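Local structure of Cow rumen GH26 endo-mannanase (Metagenome, 6UEH) at residues V141-S146 with K421-L426; Q158-S163 with E480-S485; E222-W227 with E302-I307. The protein hydrolyses internal beta-1,4-mannosidic bonds of mannans, probably including galactomannan, with a GH26 catalytic barrel that is joined to a calcium-binding accessory domain. One frame throughout, in Å; residues are numbered along the deposited sequence.

Interaction 1: residues V141-S146 with K421-L426; sequences VDTKLS and KKMISL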
# COMPACT_ATOMS: atom_id res chain seq x y z
N VAL A 141 -7.12 -5.04 15.67
CA VAL A 141 -5.80 -5.43 15.16
C VAL A 141 -4.78 -5.35 16.29
O VAL A 141 -4.61 -4.31 16.91
CB VAL A 141 -5.34 -4.52 14.00
CG1 VAL A 141 -3.93 -4.89 13.58
CG2 VAL A 141 -6.30 -4.63 12.83
N ASP A 142 -4.11 -6.47 16.57
CA ASP A 142 -3.10 -6.49 17.62
C ASP A 142 -1.86 -5.73 17.16
O ASP A 142 -1.27 -6.04 16.13
CB ASP A 142 -2.73 -7.92 18.00
CG ASP A 142 -1.63 -7.98 19.05
OD1 ASP A 142 -1.54 -7.06 19.88
OD2 ASP A 142 -0.85 -8.95 19.03
N THR A 143 -1.46 -4.72 17.94
CA THR A 143 -0.35 -3.87 17.56
C THR A 143 0.91 -4.13 18.38
O THR A 143 1.75 -3.24 18.54
CB THR A 143 -0.72 -2.38 17.68
OG1 THR A 143 -1.43 -2.16 18.91
CG2 THR A 143 -1.61 -1.95 16.51
N LYS A 144 1.05 -5.35 18.89
CA LYS A 144 2.30 -5.75 19.54
C LYS A 144 3.39 -5.82 18.49
O LYS A 144 3.22 -6.46 17.45
CB LYS A 144 2.15 -7.09 20.26
CG LYS A 144 3.33 -7.44 21.16
CD LYS A 144 3.18 -8.83 21.77
CE LYS A 144 4.20 -9.07 22.88
NZ LYS A 144 5.61 -8.97 22.40
N LEU A 145 4.51 -5.15 18.75
CA LEU A 145 5.60 -5.10 17.78
C LEU A 145 6.27 -6.46 17.62
O LEU A 145 6.25 -7.28 18.54
CB LEU A 145 6.62 -4.03 18.18
CG LEU A 145 6.13 -2.60 17.96
CD1 LEU A 145 7.09 -1.59 18.57
CD2 LEU A 145 5.94 -2.33 16.47
N SER A 146 6.85 -6.70 16.45
CA SER A 146 7.47 -7.98 16.15
C SER A 146 8.74 -8.21 16.97
O SER A 146 9.10 -9.35 17.27
CB SER A 146 7.79 -8.09 14.66
OG SER A 146 8.64 -7.04 14.24
N LYS A 421 -3.51 -8.34 9.86
CA LYS A 421 -2.66 -8.46 11.03
C LYS A 421 -1.65 -7.32 11.11
O LYS A 421 -0.98 -7.13 12.13
CB LYS A 421 -1.94 -9.81 11.04
CG LYS A 421 -2.88 -11.00 11.10
CD LYS A 421 -2.17 -12.26 11.55
CE LYS A 421 -3.13 -13.44 11.57
NZ LYS A 421 -4.39 -13.11 12.31
N LYS A 422 -1.54 -6.56 10.03
CA LYS A 422 -0.67 -5.39 9.99
C LYS A 422 -1.45 -4.17 9.50
O LYS A 422 -2.33 -4.29 8.64
CB LYS A 422 0.55 -5.63 9.08
CG LYS A 422 1.30 -6.93 9.35
CD LYS A 422 1.97 -6.93 10.72
CE LYS A 422 2.64 -8.27 10.99
NZ LYS A 422 3.34 -8.31 12.30
N MET A 423 -1.14 -3.01 10.05
CA MET A 423 -1.73 -1.76 9.58
C MET A 423 -1.17 -1.41 8.20
O MET A 423 -0.03 -1.75 7.88
CB MET A 423 -1.47 -0.63 10.56
CG MET A 423 -2.22 -0.77 11.88
SD MET A 423 -1.86 0.58 13.01
CE MET A 423 -0.12 0.31 13.34
N ILE A 424 -1.98 -0.74 7.40
CA ILE A 424 -1.60 -0.40 6.03
C ILE A 424 -1.65 1.11 5.81
O ILE A 424 -2.60 1.76 6.23
CB ILE A 424 -2.50 -1.09 5.02
CG1 ILE A 424 -2.54 -2.59 5.32
CG2 ILE A 424 -2.01 -0.84 3.59
CD1 ILE A 424 -3.30 -3.34 4.33
N SER A 425 -0.64 1.64 5.13
CA SER A 425 -0.55 3.08 4.92
C SER A 425 -0.15 3.45 3.49
O SER A 425 0.28 2.61 2.71
CB SER A 425 0.45 3.68 5.89
OG SER A 425 1.76 3.22 5.59
N LEU A 426 -0.31 4.73 3.17
CA LEU A 426 0.26 5.29 1.95
C LEU A 426 1.61 5.90 2.30
O LEU A 426 1.71 7.08 2.64
CB LEU A 426 -0.67 6.35 1.34
CG LEU A 426 -1.99 5.84 0.76
CD1 LEU A 426 -2.88 7.00 0.35
CD2 LEU A 426 -1.72 4.92 -0.43
O HOH W 1 0.04 -5.11 14.01
O HOH W 2 -2.03 -8.66 14.38
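Val-141 and Thr-143 rest against Lys-421 and Met-423 where the chain runs into strand 423-429, one of the eight parallel strands of the GH26 TIM barrel. Segment 141-146 belongs to the connection between strand 123-132 and helix 152-164, so the contact ties this connection to the barrel wall. The backbones come closest at Val-141 and Lys-421, whose CA atoms are 6.0 Å apart. Here Val-141 offers one methyl: CG1 lies 4.0 Å from Lys-421 O, while the CB of Lys-421 points away from segment 141-146. Deeper in, Thr-143 and Met-423 cross obliquely and meet methyl to methyl, Thr-143 CG2 to Met-423 CE at 4.2 Å. Two torsions help to bring these methyls together. Thr-143 has chi1 at 44°, which places OG1 between its backbone N and carbonyl carbon and turns CG2 to the methionine; OG1 is then hydrogen-bonded to Asp-159 of helix 152-164, a bond that would hold the rotamer. Met-423 bends at chi3 (-66°), and its side chain also packs on Gln-158 and Leu-161 of the same helix. The polar side of the contact is bridged by solvent. Asp-142 O and Lys-421 O are 4.2 Å apart, and since both are acceptors they cannot bond directly; two waters, each donating to both carbonyls, join them instead. Of the two bridges, the first is the shorter, with its water 2.7 Å from Asp-142 O and 2.9 Å from Lys-421 O; the second water is 3.2 Å from Asp-142 O.

Interaction 2: residues Q158-S163 with E480-S485; sequences QDYLGS and EDLPFS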
# COMPACT_ATOMS: atom_id res chain seq x y z
N GLN A 158 3.36 2.67 18.27
CA GLN A 158 2.60 1.69 17.50
C GLN A 158 1.18 1.54 18.04
O GLN A 158 0.22 1.40 17.27
CB GLN A 158 3.31 0.33 17.49
CG GLN A 158 2.63 -0.74 16.63
CD GLN A 158 2.92 -0.58 15.14
OE1 GLN A 158 3.13 0.53 14.65
NE2 GLN A 158 2.92 -1.69 14.42
N ASP A 159 1.04 1.59 19.36
CA ASP A 159 -0.28 1.47 19.97
C ASP A 159 -1.13 2.70 19.69
O ASP A 159 -2.33 2.59 19.48
CB ASP A 159 -0.15 1.25 21.48
CG ASP A 159 0.16 -0.19 21.82
OD1 ASP A 159 -0.25 -1.09 21.05
OD2 ASP A 159 0.80 -0.43 22.86
N TYR A 160 -0.51 3.88 19.68
CA TYR A 160 -1.23 5.09 19.31
C TYR A 160 -1.75 4.99 17.88
O TYR A 160 -2.90 5.35 17.60
CB TYR A 160 -0.35 6.34 19.43
CG TYR A 160 -0.98 7.53 18.74
CD1 TYR A 160 -2.03 8.23 19.33
CD2 TYR A 160 -0.56 7.93 17.47
CE1 TYR A 160 -2.62 9.30 18.70
CE2 TYR A 160 -1.15 9.01 16.83
CZ TYR A 160 -2.18 9.69 17.45
OH TYR A 160 -2.77 10.76 16.82
N LEU A 161 -0.90 4.51 16.98
CA LEU A 161 -1.27 4.33 15.59
C LEU A 161 -2.45 3.36 15.48
O LEU A 161 -3.39 3.61 14.72
CB LEU A 161 -0.09 3.80 14.77
CG LEU A 161 1.15 4.70 14.73
CD1 LEU A 161 2.30 4.03 13.98
CD2 LEU A 161 0.81 6.05 14.11
N GLY A 162 -2.39 2.28 16.24
CA GLY A 162 -3.47 1.31 16.26
C GLY A 162 -4.76 1.90 16.78
O GLY A 162 -5.85 1.45 16.44
N SER A 163 -4.64 2.93 17.62
CA SER A 163 -5.81 3.52 18.27
C SER A 163 -6.60 4.41 17.31
O SER A 163 -7.77 4.70 17.55
CB SER A 163 -5.39 4.33 19.51
OG SER A 163 -4.82 5.57 19.15
N GLU A 480 -0.86 19.14 15.58
CA GLU A 480 -1.49 19.60 16.82
C GLU A 480 -2.32 18.53 17.51
O GLU A 480 -2.55 18.60 18.72
CB GLU A 480 -2.37 20.82 16.52
CG GLU A 480 -3.51 20.53 15.56
CD GLU A 480 -4.42 21.72 15.33
OE1 GLU A 480 -4.07 22.83 15.78
OE2 GLU A 480 -5.49 21.54 14.71
N ASP A 481 -2.79 17.54 16.75
CA ASP A 481 -3.68 16.51 17.28
C ASP A 481 -2.93 15.42 18.06
O ASP A 481 -3.55 14.64 18.79
CB ASP A 481 -4.48 15.85 16.15
CG ASP A 481 -5.32 16.85 15.37
OD1 ASP A 481 -5.82 17.82 15.98
OD2 ASP A 481 -5.50 16.65 14.15
N LEU A 482 -1.62 15.36 17.89
CA LEU A 482 -0.82 14.31 18.51
C LEU A 482 -0.71 14.51 20.02
O LEU A 482 -0.79 15.63 20.52
CB LEU A 482 0.58 14.27 17.88
CG LEU A 482 0.64 13.91 16.40
CD1 LEU A 482 2.08 13.81 15.93
CD2 LEU A 482 -0.12 12.62 16.11
N PRO A 483 -0.55 13.40 20.77
CA PRO A 483 -0.47 13.49 22.23
C PRO A 483 0.88 13.98 22.74
O PRO A 483 0.95 14.64 23.78
CB PRO A 483 -0.72 12.05 22.69
CG PRO A 483 -1.22 11.31 21.48
CD PRO A 483 -0.61 12.01 20.31
N PHE A 484 1.95 13.67 22.00
CA PHE A 484 3.31 13.86 22.49
C PHE A 484 3.65 15.32 22.78
O PHE A 484 3.09 16.23 22.18
CB PHE A 484 4.31 13.28 21.48
CG PHE A 484 4.10 11.81 21.20
CD1 PHE A 484 4.66 10.85 22.03
CD2 PHE A 484 3.34 11.39 20.12
CE1 PHE A 484 4.46 9.50 21.79
CE2 PHE A 484 3.14 10.04 19.87
CZ PHE A 484 3.70 9.10 20.71
N SER A 485 4.57 15.52 23.72
CA SER A 485 4.91 16.85 24.20
C SER A 485 5.74 17.64 23.19
O SER A 485 6.61 17.09 22.51
CB SER A 485 5.67 16.76 25.52
OG SER A 485 6.92 16.11 25.36
O HOH W 3 -4.90 11.68 18.12
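Tyr-160 reaches from helix 152-164 to Leu-482 and Pro-483, in the loop that follows strand 476-477, and so links the helix that precedes the first strand of the GH26 TIM barrel to the segment after its last strand. The tight part is built around the phenol ring. Chi1 of 166° sets CG anti to the backbone N and extends the ring from the helix to the loop. Pro-483 covers part of one face: its CD sits 4.2 Å from the ring centroid and 28° off the ring normal, a CH-pi contact, and its CG packs 3.7 Å from Tyr-160 CE1. Leu-482 arrives about at right angles to the tyrosine side chain and uses a single methyl, CD2, which is 3.8 Å from Tyr-160 CZ and 3.3 Å from Tyr-160 OH. Ile-477, of the last barrel strand, touches both Tyr-160 and Leu-482, which joins this part of the contact to the barrel. The looser side is polar: Tyr-160 OH and Asp-481 O stand 4.4 Å apart, too far for a direct bond, and a water fills in between them. Exposed Asp-481 takes little part otherwise, its carboxylate turning back to the backbone N of Thr-478. With an alanine here, Pro-483 would probably lose the ring beneath its CD and CG, and the water its hydroxyl partner, leaving a gap between helix and loop. That water lies in the ring plane at its edge, its O 2.7 Å from Tyr-160 OH. To Asp-481 O it donates only a weak bond, with 3.3 Å between the water O and Asp-481 O.

Interaction 3: residues E222-W227 with E302-I307; sequences ERVIEW and EKVPLI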
# COMPACT_ATOMS: atom_id res chain seq x y z
N GLU A 222 19.61 14.91 13.60
CA GLU A 222 19.23 16.06 14.42
C GLU A 222 17.81 16.52 14.10
O GLU A 222 17.04 16.83 15.01
CB GLU A 222 20.21 17.21 14.21
CG GLU A 222 21.56 17.03 14.89
CD GLU A 222 22.51 16.12 14.13
OE1 GLU A 222 22.13 15.61 13.05
OE2 GLU A 222 23.65 15.91 14.61
N ARG A 223 17.45 16.55 12.82
CA ARG A 223 16.11 16.98 12.44
C ARG A 223 15.04 15.98 12.89
O ARG A 223 13.92 16.37 13.20
CB ARG A 223 16.02 17.22 10.93
CG ARG A 223 16.74 18.48 10.46
CD ARG A 223 16.43 18.82 9.01
NE ARG A 223 16.78 17.72 8.11
CZ ARG A 223 18.00 17.49 7.65
NH1 ARG A 223 19.01 18.28 8.01
NH2 ARG A 223 18.23 16.46 6.84
N VAL A 224 15.39 14.70 12.92
CA VAL A 224 14.48 13.68 13.43
C VAL A 224 14.22 13.91 14.91
O VAL A 224 13.07 13.88 15.37
CB VAL A 224 15.02 12.26 13.21
CG1 VAL A 224 14.13 11.24 13.92
CG2 VAL A 224 15.12 11.94 11.73
N ILE A 225 15.29 14.14 15.66
CA ILE A 225 15.20 14.44 17.08
C ILE A 225 14.37 15.70 17.32
O ILE A 225 13.50 15.73 18.20
CB ILE A 225 16.59 14.60 17.71
CG1 ILE A 225 17.35 13.27 17.67
CG2 ILE A 225 16.48 15.11 19.14
CD1 ILE A 225 18.77 13.36 18.18
N GLU A 226 14.64 16.73 16.53
CA GLU A 226 13.91 17.99 16.63
C GLU A 226 12.42 17.77 16.41
O GLU A 226 11.59 18.27 17.17
CB GLU A 226 14.47 19.01 15.63
CG GLU A 226 14.10 20.46 15.91
CD GLU A 226 12.72 20.84 15.42
OE1 GLU A 226 12.20 20.15 14.52
OE2 GLU A 226 12.16 21.82 15.94
N TRP A 227 12.08 17.03 15.36
CA TRP A 227 10.69 16.79 15.00
C TRP A 227 9.94 16.07 16.11
O TRP A 227 8.84 16.46 16.49
CB TRP A 227 10.60 15.99 13.70
CG TRP A 227 9.20 15.83 13.19
CD1 TRP A 227 8.42 14.70 13.25
CD2 TRP A 227 8.40 16.83 12.56
NE1 TRP A 227 7.19 14.94 12.69
CE2 TRP A 227 7.15 16.25 12.26
CE3 TRP A 227 8.61 18.17 12.22
CZ2 TRP A 227 6.13 16.95 11.63
CZ3 TRP A 227 7.59 18.87 11.59
CH2 TRP A 227 6.37 18.26 11.31
N GLU A 302 18.49 8.73 22.56
CA GLU A 302 17.65 9.86 22.94
C GLU A 302 16.17 9.47 23.00
O GLU A 302 15.29 10.33 23.00
CB GLU A 302 17.85 11.02 21.96
CG GLU A 302 19.30 11.45 21.78
CD GLU A 302 19.88 12.17 22.98
OE1 GLU A 302 19.10 12.58 23.87
OE2 GLU A 302 21.12 12.33 23.04
N LYS A 303 15.93 8.16 23.05
CA LYS A 303 14.58 7.60 23.20
C LYS A 303 13.63 8.06 22.10
O LYS A 303 12.48 8.43 22.37
CB LYS A 303 14.01 7.97 24.58
CG LYS A 303 14.81 7.42 25.74
CD LYS A 303 14.16 7.74 27.07
CE LYS A 303 14.92 7.10 28.22
NZ LYS A 303 15.02 5.62 28.05
N VAL A 304 14.11 8.03 20.86
CA VAL A 304 13.30 8.41 19.72
C VAL A 304 12.91 7.20 18.89
O VAL A 304 13.78 6.52 18.33
CB VAL A 304 14.04 9.42 18.81
CG1 VAL A 304 13.20 9.72 17.58
CG2 VAL A 304 14.35 10.70 19.58
N PRO A 305 11.60 6.91 18.82
CA PRO A 305 11.08 5.83 17.98
C PRO A 305 11.01 6.27 16.52
O PRO A 305 10.93 7.47 16.25
CB PRO A 305 9.68 5.60 18.55
CG PRO A 305 9.28 6.95 19.05
CD PRO A 305 10.54 7.59 19.58
N LEU A 306 11.04 5.31 15.60
CA LEU A 306 11.07 5.62 14.18
C LEU A 306 10.30 4.59 13.36
O LEU A 306 10.50 3.39 13.51
CB LEU A 306 12.52 5.70 13.68
CG LEU A 306 12.77 6.00 12.20
CD1 LEU A 306 12.37 7.43 11.88
CD2 LEU A 306 14.22 5.74 11.84
N ILE A 307 9.41 5.07 12.49
CA ILE A 307 8.81 4.19 11.50
C ILE A 307 9.84 3.98 10.39
O ILE A 307 9.97 4.81 9.48
CB ILE A 307 7.50 4.76 10.92
CG1 ILE A 307 6.51 5.06 12.06
CG2 ILE A 307 6.89 3.79 9.91
CD1 ILE A 307 5.27 5.80 11.62
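A helix-to-strand turn of the GH26 TIM barrel, running from helix 280-301 into strand 306-309, packs here against helix 220-230. Lys-303, with phi of 58°, is the C-prime residue of a Schellman motif ending the helix; on either side of it in sequence, Glu-302 and Val-304 both point their CB toward helix 220-230. All the contact across the segments is apolar. Val-224 and Val-304 meet methyl to methyl, CG1 to CG1 at 4.1 Å; with CG1 anti to the backbone N in both, these are the branches that face each other. The other Val-304 methyl, CG2, lies 4.4 Å from Ile-225 CG1, so the valine spans two successive helix residues. The far end of Ile-225, CD1, touches the aliphatic part of Glu-302, 4.1 Å from CG. At these spacings the contacts are van der Waals in kind. Leu-299, on the last turn of helix 280-301, touches Val-224, Ile-225 and Leu-306, which continues the apolar layer inward, while Glu-302 lies on the exposed side. Near it, Lys-229 NZ makes a weak hydrogen bond to Glu-302 O. Adjacent outer helices packed side by side over parallel strands, as here, are typical of the beta/alpha barrel.

How the interactions relate
All three contacts lie in or against the TIM barrel. Interactions 1 and 2 have centres 15 Å apart and touch through helix 152-164, where Gln-158 CG packs on Leu-145. Interaction 3 is also centred 15 Å from interaction 2, meeting it where Leu-161 CD1 lies 4.2 Å from Ile-307 CD1. Interactions 1 and 3 reach the same eight-stranded parallel sheet, through strands 423-429 and 306-309. Along the chain, interactions 1 and 2 alternate their segments, whereas interaction 3 is nested inside both. Interaction 1 joins the loop leading to helix 152-164 to strand 423-429, and interaction 2 that helix to the loop after strand 476-477, so both link early and late parts of the barrel; interaction 3 joins helix 220-230 to the turn into strand 306-309.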